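PDB 6LKY: putative isocitrate dehydrogenase, NAD-dependent from Methylococcus capsulatus, which probably oxidises isocitrate with NAD+ as the electron acceptor, in a magnesium-dependent reaction. Local coordinates for residues A[96-104]-A[303-311]; A[105-113]-A[212-220]. The protein carries 1 engineered substitution. All coordinates share one frame; numbering follows the deposited sequence. Where two conformers were deposited one is given.

Interaction 1: A[96-104]-A[303-311]; sequences PAISFEGTD and AVREVIEDG
Arg305 stacked on Phe100 is the heart of a mixed cation-pi and apolar contact, in which the last two turns of helix 294-310 pack on the loop leaving strand 92-98. The guanidinium lies almost flat on one face of the ring, the planes 15° apart, with Arg305 CZ off-centre, 4.4 Å from the Phe100 ring centroid. An extended chain from CG to NE carries it across the loop, where Arg305 NH1 gives a nearly straight hydrogen bond (177°) to Ser99 O, 2.9 Å away and within the guanidinium plane. Water 1 accepts from both Arg305 NH1 and the backbone N of Glu101, water 2 donates to Glu101 O and Arg305 O, and Glu301, one turn earlier, pairs with Arg305 NE. Beneath, Ile308 CD1 meets Phe100 CD2 at 3.9 Å, and Val304 CG1 lies 4.0 Å from Phe100 CE2; branched aliphatic side chains suit this buried side. Gly102 suits its type II turn: its positive phi would press a CB against the preceding carbonyl O, and the CB would also crowd Glu309 CA. A leucine in place of Arg305 would probably leave Ser99 O without its charged donor and the Phe100 face without its flat cover. Toward the solvent Glu101 and Glu309 run side by side, their OE2 atoms 3.9 Å apart, so attraction rests on the arginine, the waters and apolar packing, against a probable mild repulsion between the carboxylates.

Interaction 2: A[105-113]-A[212-220]; sequences TAFSDVNLV and QMVMQPQRF
Pro217 lies over one face of the Phe107 ring, its CD 3.8 Å from the centroid and 16° off the normal, a CH-pi contact. With CG anti to its own carbonyl carbon (chi1 -60°), Phe107 sends the ring across to the end of helix 206-215, where its CE2 comes 3.3 Å from Val214 O, close to the ring plane. The rigid proline ring suits the spot: its CD and CG cover the phenyl, and CG also touches Val110 CG2 at 3.9 Å, the side chains crossing at about a right angle.

Gln218 approaches Phe107 from another direction, with amide and ring planes nearly perpendicular and NE2 3.4 Å from Phe107 CD1. A bend at chi2 (88°) brings that same NE2 to Asp109 OD1, a hydrogen bond of 2.8 Å on the syn side, somewhat out of the carboxylate plane; its second bond, to Asp109 OD2, is weak. Deeper in, the terminal methyl of Met213, CE, packs on Leu112 CD2 at 4.1 Å, and the same side chain also touches helix 227-240. Water 3 accepts from Asn111 N and donates to Pro217 O and Phe220 O, joining the two backbones.

Val113 pairs with Asp221 and Leu223, so strand 111-117 runs parallel to strand 222-225. The contact thus packs the end of helix 206-215 and the 3-10 segment after it on the start of strand 111-117 and the loop leading into it, beside the second subunit. Helix, 3-10 segment and Phe220 belong to the connection of a beta-alpha-beta crossover from strand 200-205 to strand 222-225, in the mixed sheet of the isocitrate/isopropylmalate dehydrogenase fold.

Overall arrangement
Both contacts are partly buried and flank one strand pair: 96-104 and 105-113 are consecutive in the chain, and strands 92-98 and 111-117 are antiparallel neighbours in the large mixed sheet. Ala97 N to Leu112 O joins the strands, and Ser99 OG to Val110 N (2.8 Å) closes the base of the loop between them. Interaction 1 fixes the outgoing half of this connection to a late helix, whereas interaction 2 holds the returning half to a helix end and turn. A charged stack dominates the first; the second relies on a proline over a phenyl, with a glutamine-aspartate bond on its outer side. Only interaction 2 borders the other subunit.

Interaction 1: A[96-104]-A[303-311]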
loop_
_atom_site.group_PDB
_atom_site.type_symbol
_atom_site.label_atom_id
_atom_site.label_comp_id
_atom_site.label_asym_id
_atom_site.label_seq_id
_atom_site.Cartn_x
_atom_site.Cartn_y
_atom_site.Cartn_z
ATOM N N PRO A 96 14.278 8.588 -2.032
ATOM C CA PRO A 96 15.019 8.057 -0.876
ATOM C C PRO A 96 14.261 8.238 0.428
ATOM O O PRO A 96 13.624 9.267 0.664
ATOM C CB PRO A 96 16.321 8.877 -0.868
ATOM C CG PRO A 96 16.366 9.605 -2.214
ATOM C CD PRO A 96 14.928 9.775 -2.620
ATOM N N ALA A 97 14.325 7.214 1.277
ATOM C CA ALA A 97 13.815 7.263 2.646
ATOM C C ALA A 97 14.937 6.769 3.557
ATOM O O ALA A 97 15.225 5.565 3.599
ATOM C CB ALA A 97 12.542 6.430 2.813
ATOM N N ILE A 98 15.607 7.709 4.224
ATOM C CA ILE A 98 16.740 7.442 5.108
ATOM C C ILE A 98 16.454 8.113 6.449
ATOM O O ILE A 98 16.166 9.313 6.494
ATOM C CB ILE A 98 18.060 7.947 4.502
ATOM C CG1 ILE A 98 18.193 7.423 3.069
ATOM C CG2 ILE A 98 19.255 7.482 5.334
ATOM C CD1 ILE A 98 19.370 7.957 2.318
ATOM N N SER A 99 16.496 7.336 7.530
ATOM C CA SER A 99 16.106 7.832 8.848
ATOM C C SER A 99 16.852 9.120 9.211
ATOM O O SER A 99 18.003 9.340 8.815
ATOM C CB SER A 99 16.377 6.768 9.913
ATOM O OG SER A 99 15.555 5.612 9.749
ATOM N N PHE A 100 16.158 9.996 9.938
ATOM C CA PHE A 100 16.727 11.213 10.509
ATOM C C PHE A 100 16.885 10.997 12.006
ATOM O O PHE A 100 15.897 10.721 12.697
ATOM C CB PHE A 100 15.836 12.434 10.271
ATOM C CG PHE A 100 15.769 12.880 8.845
ATOM C CD1 PHE A 100 14.869 12.299 7.966
ATOM C CD2 PHE A 100 16.589 13.898 8.388
ATOM C CE1 PHE A 100 14.800 12.709 6.651
ATOM C CE2 PHE A 100 16.521 14.320 7.069
ATOM C CZ PHE A 100 15.626 13.725 6.199
ATOM N N GLU A 101 18.118 11.104 12.497
ATOM C CA GLU A 101 18.356 11.011 13.933
ATOM C C GLU A 101 17.507 12.034 14.688
ATOM O O GLU A 101 17.447 13.209 14.320
ATOM C CB GLU A 101 19.841 11.221 14.230
ATOM C CG GLU A 101 20.221 10.954 15.676
ATOM C CD GLU A 101 21.689 11.226 15.954
ATOM O OE1 GLU A 101 22.424 11.586 15.006
ATOM O OE2 GLU A 101 22.099 11.086 17.124
ATOM N N GLY A 102 16.819 11.573 15.725
ATOM C CA GLY A 102 16.024 12.433 16.575
ATOM C C GLY A 102 14.526 12.329 16.382
ATOM O O GLY A 102 13.782 12.912 17.180
ATOM N N THR A 103 14.051 11.625 15.356
ATOM C CA THR A 103 12.615 11.523 15.128
ATOM C C THR A 103 11.985 10.555 16.122
ATOM O O THR A 103 12.621 9.601 16.580
ATOM C CB THR A 103 12.315 11.051 13.696
ATOM O OG1 THR A 103 12.981 9.805 13.440
ATOM C CG2 THR A 103 12.777 12.080 12.671
ATOM N N ASP A 104 10.712 10.796 16.439
ATOM C CA ASP A 104 9.944 9.881 17.287
ATOM C C ASP A 104 9.360 8.778 16.403
ATOM O O ASP A 104 8.197 8.805 15.990
ATOM C CB ASP A 104 8.858 10.623 18.051
ATOM C CG ASP A 104 8.081 9.704 18.976
ATOM O OD1 ASP A 104 8.589 8.609 19.291
ATOM O OD2 ASP A 104 6.963 10.064 19.384
ATOM N N ALA A 303 22.686 20.326 7.384
ATOM C CA ALA A 303 21.990 21.356 8.152
ATOM C C ALA A 303 20.602 20.886 8.586
ATOM O O ALA A 303 20.186 21.103 9.737
ATOM C CB ALA A 303 21.904 22.643 7.331
ATOM N N VAL A 304 19.858 20.258 7.666
ATOM C CA VAL A 304 18.540 19.728 8.018
ATOM C C VAL A 304 18.656 18.704 9.142
ATOM O O VAL A 304 17.891 18.720 10.121
ATOM C CB VAL A 304 17.858 19.110 6.785
ATOM C CG1 VAL A 304 16.620 18.318 7.221
ATOM C CG2 VAL A 304 17.510 20.180 5.767
ATOM N N ARG A 305 19.595 17.769 8.997
ATOM C CA ARG A 305 19.746 16.735 10.013
ATOM C C ARG A 305 20.116 17.333 11.367
ATOM O O ARG A 305 19.579 16.920 12.400
ATOM C CB ARG A 305 20.778 15.712 9.546
ATOM C CG ARG A 305 20.238 14.866 8.411
ATOM C CD ARG A 305 21.259 13.922 7.824
ATOM N NE ARG A 305 20.643 13.071 6.811
ATOM C CZ ARG A 305 19.897 12.001 7.072
ATOM N NH1 ARG A 305 19.694 11.602 8.323
ATOM N NH2 ARG A 305 19.369 11.309 6.070
ATOM N N GLU A 306 21.013 18.326 11.384
ATOM C CA GLU A 306 21.382 18.966 12.642
ATOM C C GLU A 306 20.174 19.633 13.292
ATOM O O GLU A 306 19.964 19.509 14.506
ATOM C CB GLU A 306 22.502 19.982 12.411
ATOM C CG GLU A 306 23.889 19.351 12.237
ATOM C CD GLU A 306 24.882 20.274 11.544
ATOM O OE1 GLU A 306 24.513 21.430 11.238
ATOM O OE2 GLU A 306 26.030 19.837 11.290
ATOM N N VAL A 307 19.357 20.332 12.497
ATOM C CA VAL A 307 18.211 21.025 13.081
ATOM C C VAL A 307 17.192 20.027 13.627
ATOM O O VAL A 307 16.607 20.243 14.696
ATOM C CB VAL A 307 17.577 21.977 12.053
ATOM C CG1 VAL A 307 16.236 22.504 12.571
ATOM C CG2 VAL A 307 18.527 23.122 11.742
ATOM N N ILE A 308 16.973 18.914 12.924
ATOM C CA ILE A 308 15.976 17.953 13.394
ATOM C C ILE A 308 16.489 17.207 14.623
ATOM O O ILE A 308 15.737 16.964 15.577
ATOM C CB ILE A 308 15.593 16.976 12.264
ATOM C CG1 ILE A 308 14.785 17.697 11.176
ATOM C CG2 ILE A 308 14.838 15.773 12.834
ATOM C CD1 ILE A 308 14.605 16.894 9.900
ATOM N N GLU A 309 17.775 16.849 14.625
ATOM C CA GLU A 309 18.377 16.197 15.784
ATOM C C GLU A 309 18.324 17.102 17.009
ATOM O O GLU A 309 18.000 16.645 18.110
ATOM C CB GLU A 309 19.820 15.799 15.454
ATOM C CG GLU A 309 20.407 14.657 16.287
ATOM C CD GLU A 309 20.910 15.098 17.659
ATOM O OE1 GLU A 309 21.582 16.152 17.738
ATOM O OE2 GLU A 309 20.650 14.383 18.656
ATOM N N ASP A 310 18.616 18.397 16.834
ATOM C CA ASP A 310 18.522 19.335 17.951
ATOM C C ASP A 310 17.108 19.373 18.525
ATOM O O ASP A 310 16.916 19.261 19.742
ATOM C CB ASP A 310 18.954 20.732 17.502
ATOM C CG ASP A 310 18.873 21.757 18.626
ATOM O OD1 ASP A 310 17.768 22.283 18.885
ATOM O OD2 ASP A 310 19.913 22.032 19.257
ATOM N N GLY A 311 16.103 19.525 17.660
ATOM C CA GLY A 311 14.719 19.402 18.072
ATOM C C GLY A 311 14.077 20.631 18.679
ATOM O O GLY A 311 12.944 20.539 19.159
HETATM O O HOH W 1 20.029 12.690 11.018
HETATM O O HOH W 2 18.291 14.360 12.121
#

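Interaction 2: A[105-113]-A[212-220]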
loop_
_atom_site.group_PDB
_atom_site.type_symbol
_atom_site.label_atom_id
_atom_site.label_comp_id
_atom_site.label_asym_id
_atom_site.label_seq_id
_atom_site.Cartn_x
_atom_site.Cartn_y
_atom_site.Cartn_z
ATOM N N THR A 105 10.212 7.810 16.073
ATOM C CA THR A 105 9.872 6.727 15.166
ATOM C C THR A 105 10.284 5.401 15.784
ATOM O O THR A 105 11.211 5.342 16.594
ATOM C CB THR A 105 10.560 6.903 13.800
ATOM O OG1 THR A 105 11.929 7.275 14.001
ATOM C CG2 THR A 105 9.849 7.972 12.962
ATOM N N ALA A 106 9.565 4.336 15.417
ATOM C CA ALA A 106 9.949 2.996 15.857
ATOM C C ALA A 106 11.342 2.614 15.360
ATOM O O ALA A 106 12.109 1.958 16.076
ATOM C CB ALA A 106 8.919 1.976 15.378
ATOM N N PHE A 107 11.687 3.005 14.138
ATOM C CA PHE A 107 12.953 2.621 13.544
ATOM C C PHE A 107 13.857 3.838 13.416
ATOM O O PHE A 107 13.388 4.973 13.276
ATOM C CB PHE A 107 12.745 1.956 12.176
ATOM C CG PHE A 107 11.893 0.707 12.235
ATOM C CD1 PHE A 107 12.382 -0.458 12.806
ATOM C CD2 PHE A 107 10.597 0.709 11.741
ATOM C CE1 PHE A 107 11.597 -1.603 12.873
ATOM C CE2 PHE A 107 9.808 -0.431 11.814
ATOM C CZ PHE A 107 10.308 -1.586 12.376
ATOM N N SER A 108 15.165 3.587 13.483
ATOM C CA SER A 108 16.173 4.628 13.339
ATOM C C SER A 108 17.186 4.303 12.259
ATOM O O SER A 108 18.100 5.102 12.024
ATOM C CB SER A 108 16.910 4.859 14.669
ATOM O OG SER A 108 17.544 3.670 15.120
ATOM N N ASP A 109 17.038 3.174 11.581
ATOM C CA ASP A 109 18.019 2.730 10.604
ATOM C C ASP A 109 17.364 2.348 9.279
ATOM O O ASP A 109 17.781 1.391 8.617
ATOM C CB ASP A 109 18.811 1.557 11.163
ATOM C CG ASP A 109 17.914 0.390 11.536
ATOM O OD1 ASP A 109 16.680 0.590 11.657
ATOM O OD2 ASP A 109 18.442 -0.731 11.699
ATOM N N VAL A 110 16.336 3.089 8.851
ATOM C CA VAL A 110 15.775 2.877 7.519
ATOM C C VAL A 110 16.697 3.522 6.501
ATOM O O VAL A 110 17.152 4.656 6.692
ATOM C CB VAL A 110 14.349 3.453 7.416
ATOM C CG1 VAL A 110 13.744 3.099 6.070
ATOM C CG2 VAL A 110 13.468 2.932 8.555
ATOM N N ASN A 111 16.973 2.807 5.400
ATOM C CA ASN A 111 17.859 3.342 4.365
ATOM C C ASN A 111 17.491 2.672 3.042
ATOM O O ASN A 111 18.111 1.705 2.598
ATOM C CB ASN A 111 19.337 3.134 4.708
ATOM C CG ASN A 111 20.278 3.829 3.713
ATOM O OD1 ASN A 111 19.860 4.317 2.660
ATOM N ND2 ASN A 111 21.549 3.894 4.065
ATOM N N LEU A 112 16.456 3.197 2.390
ATOM C CA LEU A 112 15.967 2.566 1.167
ATOM C C LEU A 112 15.693 3.636 0.122
ATOM O O LEU A 112 15.567 4.822 0.438
ATOM C CB LEU A 112 14.717 1.710 1.437
ATOM C CG LEU A 112 13.441 2.410 1.924
ATOM C CD1 LEU A 112 12.626 2.928 0.730
ATOM C CD2 LEU A 112 12.606 1.484 2.813
ATOM N N VAL A 113 15.632 3.215 -1.140
ATOM C CA VAL A 113 15.291 4.113 -2.234
ATOM C C VAL A 113 14.243 3.433 -3.108
ATOM O O VAL A 113 14.471 2.318 -3.602
ATOM C CB VAL A 113 16.523 4.507 -3.068
ATOM C CG1 VAL A 113 16.110 5.463 -4.201
ATOM C CG2 VAL A 113 17.603 5.145 -2.177
ATOM N N GLN A 212 6.210 -6.423 5.175
ATOM C CA GLN A 212 7.639 -6.498 5.469
ATOM C C GLN A 212 8.224 -5.112 5.705
ATOM O O GLN A 212 9.079 -4.934 6.585
ATOM C CB GLN A 212 8.368 -7.211 4.323
ATOM C CG GLN A 212 8.216 -8.751 4.375
ATOM C CD GLN A 212 8.476 -9.459 3.029
ATOM O OE1 GLN A 212 9.131 -8.911 2.142
ATOM N NE2 GLN A 212 7.947 -10.686 2.882
ATOM N N MET A 213 7.740 -4.110 4.969
ATOM C CA MET A 213 8.232 -2.752 5.175
ATOM C C MET A 213 7.847 -2.226 6.549
ATOM O O MET A 213 8.648 -1.535 7.198
ATOM C CB MET A 213 7.709 -1.821 4.089
ATOM C CG MET A 213 8.363 -2.051 2.750
ATOM S SD MET A 213 7.851 -0.840 1.514
ATOM C CE MET A 213 8.631 0.626 2.229
ATOM N N VAL A 214 6.638 -2.530 7.031
ATOM C CA VAL A 214 6.330 -1.998 8.366
ATOM C C VAL A 214 7.040 -2.790 9.473
ATOM O O VAL A 214 7.307 -2.239 10.549
ATOM C CB VAL A 214 4.818 -1.923 8.658
ATOM C CG1 VAL A 214 4.132 -0.960 7.706
ATOM C CG2 VAL A 214 4.170 -3.296 8.631
ATOM N N MET A 215 7.357 -4.070 9.250
ATOM C CA MET A 215 7.948 -4.862 10.332
ATOM C C MET A 215 9.478 -4.833 10.394
ATOM O O MET A 215 10.051 -4.933 11.480
ATOM C CB MET A 215 7.510 -6.314 10.211
ATOM C CG MET A 215 6.027 -6.463 10.401
ATOM S SD MET A 215 5.520 -8.171 10.459
ATOM C CE MET A 215 5.990 -8.581 12.146
ATOM N N GLN A 216 10.134 -4.690 9.267
ATOM C CA GLN A 216 11.539 -4.789 8.907
ATOM C C GLN A 216 11.999 -4.063 7.663
ATOM O O GLN A 216 12.534 -4.670 6.728
ATOM C CB GLN A 216 11.889 -6.251 8.870
ATOM C CG GLN A 216 13.317 -6.585 9.090
ATOM C CD GLN A 216 13.472 -8.025 9.323
ATOM O OE1 GLN A 216 13.524 -8.767 8.406
ATOM N NE2 GLN A 216 14.155 -8.277 10.529
ATOM N N PRO A 217 11.931 -2.728 7.709
ATOM C CA PRO A 217 12.361 -1.932 6.552
ATOM C C PRO A 217 13.851 -2.048 6.264
ATOM O O PRO A 217 14.270 -1.749 5.132
ATOM C CB PRO A 217 11.975 -0.494 6.946
ATOM C CG PRO A 217 11.807 -0.544 8.450
ATOM C CD PRO A 217 11.399 -1.912 8.801
ATOM N N GLN A 218 14.650 -2.515 7.232
ATOM C CA GLN A 218 16.089 -2.661 7.015
ATOM C C GLN A 218 16.418 -3.686 5.943
ATOM O O GLN A 218 17.483 -3.589 5.330
ATOM C CB GLN A 218 16.803 -3.053 8.312
ATOM C CG GLN A 218 16.602 -2.092 9.449
ATOM C CD GLN A 218 15.365 -2.431 10.265
ATOM O OE1 GLN A 218 14.548 -3.262 9.859
ATOM N NE2 GLN A 218 15.225 -1.786 11.423
ATOM N N ARG A 219 15.525 -4.640 5.675
ATOM C CA ARG A 219 15.779 -5.609 4.620
ATOM C C ARG A 219 15.803 -4.974 3.239
ATOM O O ARG A 219 16.215 -5.640 2.287
ATOM C CB ARG A 219 14.739 -6.734 4.625
ATOM C CG ARG A 219 14.876 -7.803 5.715
ATOM C CD ARG A 219 14.350 -9.140 5.210
ATOM N NE ARG A 219 14.368 -10.229 6.201
ATOM C CZ ARG A 219 13.295 -10.661 6.873
ATOM N NH1 ARG A 219 12.099 -10.106 6.661
ATOM N NH2 ARG A 219 13.422 -11.589 7.804
ATOM N N PHE A 220 15.322 -3.743 3.092
ATOM C CA PHE A 220 15.129 -3.155 1.778
ATOM C C PHE A 220 16.266 -2.213 1.429
ATOM O O PHE A 220 16.789 -1.489 2.283
ATOM C CB PHE A 220 13.797 -2.403 1.708
ATOM C CG PHE A 220 12.614 -3.311 1.717
ATOM C CD1 PHE A 220 12.196 -3.939 0.558
ATOM C CD2 PHE A 220 11.949 -3.572 2.892
ATOM C CE1 PHE A 220 11.108 -4.792 0.573
ATOM C CE2 PHE A 220 10.866 -4.426 2.919
ATOM C CZ PHE A 220 10.444 -5.037 1.766
HETATM O O HOH W 3 16.277 0.006 4.541
#